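Local coordinates for repressor protein C2 (Enterobacteria phage P22, PDB 2R1J), which binds phage operator DNA through an N-terminal helix-turn-helix domain and represses transcription of lytic genes, keeping the prophage dormant in its host, at residues E8-R13 with Q37-E42. Sequence-based numbering, arbitrary orientation.
Sequences ERIRAR and QWERSE. With nucleotides of chain B; nucleotides of chain A.
Arg-11 grips Glu-39 side-on with two nitrogens that both reach OE1. Arg-11 NE lies 3.0 Å from Glu-39 OE1 with an N-H...O angle of 160°, and Arg-11 NH2 makes a longer, more bent bond to the same oxygen. Although OE1 lies near the guanidinium plane, the two flat groups are turned 78° apart, and NE meets the oxygen from above the carboxylate plane. The bend of Arg-11 at chi3 (-71°) places NE beside this oxygen. Gln-21 NE2 also donates to OE1, while OE2 pairs with Arg-14, so the charge of the buried carboxylate is probably well compensated.

Apolar contact lies beside this bridge: Ile-10 CG2 rests 3.8 Å from Glu-39 CG, and Ile-10 CD1 touches Trp-38 CB at 3.9 Å. Leu-53 of helix 47-56 packs against both Ile-10 and Trp-38. Helix 6-17 is thereby joined to the end of helix 32-39, the recognition helix of the Cro/C1-type helix-turn-helix. Helix 32-39 ends in a Schellman motif, with positive phi at Ser-41.

Four side chains of the two segments also meet DNA. Arg-11 NH2 donates to OP1 of DT4 of chain B at 2.7 Å, consistent with Glu-39 orienting the guanidinium for the phosphate. Trp-38 NE1 donates to OP2 of DC13 of chain A at 2.8 Å, the phosphate lying at the ring edge near its plane. Base readout comes from Gln-37, whose NE2 donates to O4 of DT14 of chain A at 3.1 Å. C2' of DT4 of chain B lies over one face of the Arg-40 guanidinium, offset toward its rim. A salt bridge within 37-42 holds the same guanidinium, its NH1 and NH2 converging end-on on Glu-42 OE2, each at 2.9 Å.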
loop_
_atom_site.group_PDB
_atom_site.type_symbol
_atom_site.label_atom_id
_atom_site.label_comp_id
_atom_site.label_asym_id
_atom_site.label_seq_id
_atom_site.Cartn_x
_atom_site.Cartn_y
_atom_site.Cartn_z
ATOM N N GLU C 8 -8.577 9.781 9.418
ATOM C CA GLU C 8 -8.916 9.981 10.823
ATOM C C GLU C 8 -8.149 8.996 11.690
ATOM O O GLU C 8 -7.700 9.346 12.790
ATOM C CB GLU C 8 -10.436 9.831 11.010
ATOM C CG GLU C 8 -11.210 11.061 10.525
ATOM C CD GLU C 8 -12.722 10.834 10.391
ATOM O OE1 GLU C 8 -13.468 11.831 10.429
ATOM O OE2 GLU C 8 -13.159 9.675 10.228
ATOM N N ARG C 9 -7.995 7.767 11.205
ATOM C CA ARG C 9 -7.252 6.758 11.940
ATOM C C ARG C 9 -5.769 7.103 11.965
ATOM O O ARG C 9 -5.059 6.799 12.925
ATOM C CB ARG C 9 -7.468 5.382 11.319
ATOM C CG ARG C 9 -8.866 4.839 11.584
ATOM C CD ARG C 9 -9.039 3.410 11.083
ATOM N NE ARG C 9 -9.193 3.338 9.631
ATOM C CZ ARG C 9 -10.330 3.563 8.977
ATOM N NH1 ARG C 9 -11.446 3.883 9.637
ATOM N NH2 ARG C 9 -10.359 3.455 7.648
ATOM N N ILE C 10 -5.302 7.744 10.901
ATOM C CA ILE C 10 -3.909 8.146 10.825
ATOM C C ILE C 10 -3.627 9.237 11.855
ATOM O O ILE C 10 -2.657 9.130 12.622
ATOM C CB ILE C 10 -3.563 8.668 9.398
ATOM C CG1 ILE C 10 -3.566 7.485 8.415
ATOM C CG2 ILE C 10 -2.198 9.313 9.376
ATOM C CD1 ILE C 10 -3.298 7.912 6.961
ATOM N N ARG C 11 -4.471 10.267 11.886
ATOM C CA ARG C 11 -4.255 11.369 12.817
ATOM C C ARG C 11 -4.376 10.882 14.250
ATOM O O ARG C 11 -3.515 11.182 15.066
ATOM C CB ARG C 11 -5.225 12.527 12.542
ATOM C CG ARG C 11 -5.175 13.649 13.574
ATOM C CD ARG C 11 -5.937 14.870 13.102
ATOM N NE ARG C 11 -5.224 15.540 12.013
ATOM C CZ ARG C 11 -5.701 16.564 11.310
ATOM N NH1 ARG C 11 -6.905 17.058 11.574
ATOM N NH2 ARG C 11 -4.973 17.087 10.327
ATOM N N ALA C 12 -5.416 10.114 14.562
ATOM C CA ALA C 12 -5.557 9.646 15.940
ATOM C C ALA C 12 -4.337 8.847 16.382
ATOM O O ALA C 12 -3.851 8.993 17.507
ATOM C CB ALA C 12 -6.810 8.814 16.097
ATOM N N ARG C 13 -3.824 8.009 15.491
ATOM C CA ARG C 13 -2.669 7.187 15.809
ATOM C C ARG C 13 -1.425 8.044 16.028
ATOM O O ARG C 13 -0.602 7.759 16.910
ATOM C CB ARG C 13 -2.452 6.175 14.684
ATOM C CG ARG C 13 -1.868 4.864 15.117
ATOM C CD ARG C 13 -2.768 4.195 16.133
ATOM N NE ARG C 13 -2.260 2.891 16.533
ATOM C CZ ARG C 13 -1.086 2.691 17.126
ATOM N NH1 ARG C 13 -0.707 1.461 17.455
ATOM N NH2 ARG C 13 -0.289 3.718 17.391
ATOM N N GLN C 37 -2.045 15.833 4.019
ATOM C CA GLN C 37 -2.980 15.447 2.977
ATOM C C GLN C 37 -3.643 14.102 3.293
ATOM O O GLN C 37 -4.833 13.949 3.070
ATOM C CB GLN C 37 -2.251 15.420 1.628
ATOM C CG GLN C 37 -1.753 16.758 1.175
ATOM C CD GLN C 37 -0.733 16.649 0.041
ATOM O OE1 GLN C 37 -0.044 15.631 -0.094
ATOM N NE2 GLN C 37 -0.618 17.707 -0.755
ATOM N N TRP C 38 -2.888 13.133 3.804
ATOM C CA TRP C 38 -3.463 11.845 4.150
ATOM C C TRP C 38 -4.456 11.998 5.301
ATOM O O TRP C 38 -5.536 11.399 5.281
ATOM C CB TRP C 38 -2.402 10.841 4.592
ATOM C CG TRP C 38 -1.386 10.557 3.531
ATOM C CD1 TRP C 38 -1.511 10.797 2.181
ATOM C CD2 TRP C 38 -0.094 10.006 3.729
ATOM N NE1 TRP C 38 -0.347 10.433 1.529
ATOM C CE2 TRP C 38 0.540 9.942 2.455
ATOM C CE3 TRP C 38 0.599 9.558 4.855
ATOM C CZ2 TRP C 38 1.840 9.453 2.287
ATOM C CZ3 TRP C 38 1.898 9.072 4.697
ATOM C CH2 TRP C 38 2.510 9.020 3.419
ATOM N N GLU C 39 -4.096 12.808 6.295
ATOM C CA GLU C 39 -4.985 12.948 7.463
ATOM C C GLU C 39 -6.314 13.599 7.130
ATOM O O GLU C 39 -7.337 13.247 7.725
ATOM C CB GLU C 39 -4.291 13.724 8.602
ATOM C CG GLU C 39 -3.034 13.035 9.054
ATOM C CD GLU C 39 -2.454 13.566 10.360
ATOM O OE1 GLU C 39 -2.705 14.733 10.693
ATOM O OE2 GLU C 39 -1.724 12.798 11.007
ATOM N N ARG C 40 -6.299 14.534 6.189
ATOM C CA ARG C 40 -7.502 15.242 5.779
ATOM C C ARG C 40 -8.213 14.545 4.616
ATOM O O ARG C 40 -9.201 15.048 4.074
ATOM C CB ARG C 40 -7.160 16.678 5.404
ATOM C CG ARG C 40 -6.750 17.549 6.598
ATOM C CD ARG C 40 -6.378 18.940 6.177
ATOM N NE ARG C 40 -5.133 18.926 5.429
ATOM C CZ ARG C 40 -5.059 18.939 4.101
ATOM N NH1 ARG C 40 -6.170 18.989 3.376
ATOM N NH2 ARG C 40 -3.877 18.858 3.508
ATOM N N SER C 41 -7.703 13.385 4.247
ATOM C CA SER C 41 -8.292 12.610 3.153
ATOM C C SER C 41 -8.230 13.325 1.787
ATOM O O SER C 41 -9.056 13.059 0.895
ATOM C CB SER C 41 -9.735 12.237 3.507
ATOM O OG SER C 41 -9.746 11.273 4.553
ATOM N N GLU C 42 -7.250 14.209 1.625
ATOM C CA GLU C 42 -7.026 14.945 0.360
ATOM C C GLU C 42 -6.435 13.937 -0.661
ATOM O O GLU C 42 -6.644 14.059 -1.875
ATOM C CB GLU C 42 -6.049 16.106 0.587
ATOM C CG GLU C 42 -5.820 17.015 -0.636
ATOM C CD GLU C 42 -4.867 18.190 -0.366
ATOM O OE1 GLU C 42 -4.139 18.573 -1.305
ATOM O OE2 GLU C 42 -4.847 18.758 0.766
ATOM P P DT B 4 -3.931 20.086 9.165
ATOM O OP1 DT B 4 -5.254 19.700 9.705
ATOM O OP2 DT B 4 -3.036 19.010 8.641
ATOM O "O5'" DT B 4 -4.196 21.189 8.054
ATOM C "C5'" DT B 4 -4.851 22.405 8.421
ATOM C "C4'" DT B 4 -4.906 23.371 7.262
ATOM O "O4'" DT B 4 -3.592 23.882 6.960
ATOM C "C3'" DT B 4 -5.474 22.840 5.946
ATOM O "O3'" DT B 4 -6.336 23.855 5.437
ATOM C "C2'" DT B 4 -4.243 22.682 5.066
ATOM C "C1'" DT B 4 -3.358 23.811 5.554
ATOM N N1 DT B 4 -1.905 23.648 5.375
ATOM C C2 DT B 4 -1.193 24.675 4.774
ATOM O O2 DT B 4 -1.716 25.647 4.257
ATOM N N3 DT B 4 0.165 24.516 4.793
ATOM C C4 DT B 4 0.869 23.452 5.314
ATOM O O4 DT B 4 2.088 23.473 5.311
ATOM C C5 DT B 4 0.066 22.377 5.852
ATOM C C7 DT B 4 0.750 21.158 6.378
ATOM C C6 DT B 4 -1.270 22.522 5.854
ATOM P P DC A 13 1.593 9.604 -1.737
ATOM O OP1 DC A 13 1.944 8.343 -1.085
ATOM O OP2 DC A 13 0.889 10.670 -0.991
ATOM O "O5'" DC A 13 2.980 10.213 -2.184
ATOM C "C5'" DC A 13 3.456 11.438 -1.652
ATOM C "C4'" DC A 13 4.221 12.180 -2.721
ATOM O "O4'" DC A 13 3.251 12.651 -3.702
ATOM C "C3'" DC A 13 4.875 13.445 -2.167
ATOM O "O3'" DC A 13 6.237 13.273 -1.853
ATOM C "C2'" DC A 13 4.692 14.492 -3.252
ATOM C "C1'" DC A 13 3.651 13.924 -4.209
ATOM N N1 DC A 13 2.466 14.809 -4.246
ATOM C C2 DC A 13 2.479 15.896 -5.127
ATOM O O2 DC A 13 3.504 16.115 -5.754
ATOM N N3 DC A 13 1.390 16.684 -5.239
ATOM C C4 DC A 13 0.315 16.455 -4.483
ATOM N N4 DC A 13 -0.761 17.243 -4.658
ATOM C C5 DC A 13 0.288 15.393 -3.527
ATOM C C6 DC A 13 1.372 14.590 -3.453
ATOM P P DT A 14 6.888 14.176 -0.687
ATOM O OP1 DT A 14 8.071 13.423 -0.227
ATOM O OP2 DT A 14 5.823 14.552 0.263
ATOM O "O5'" DT A 14 7.400 15.459 -1.464
ATOM C "C5'" DT A 14 8.211 15.287 -2.626
ATOM C "C4'" DT A 14 8.524 16.631 -3.232
ATOM O "O4'" DT A 14 7.328 17.146 -3.861
ATOM C "C3'" DT A 14 8.913 17.627 -2.143
ATOM O "O3'" DT A 14 10.116 18.326 -2.395
ATOM C "C2'" DT A 14 7.759 18.599 -2.073
ATOM C "C1'" DT A 14 7.044 18.464 -3.401
ATOM N N1 DT A 14 5.589 18.561 -3.189
ATOM C C2 DT A 14 4.850 19.500 -3.871
ATOM O O2 DT A 14 5.341 20.303 -4.651
ATOM N N3 DT A 14 3.513 19.483 -3.596
ATOM C C4 DT A 14 2.863 18.669 -2.703
ATOM O O4 DT A 14 1.654 18.775 -2.561
ATOM C C5 DT A 14 3.705 17.724 -1.993
ATOM C C7 DT A 14 3.099 16.830 -0.954
ATOM C C6 DT A 14 4.999 17.705 -2.284
#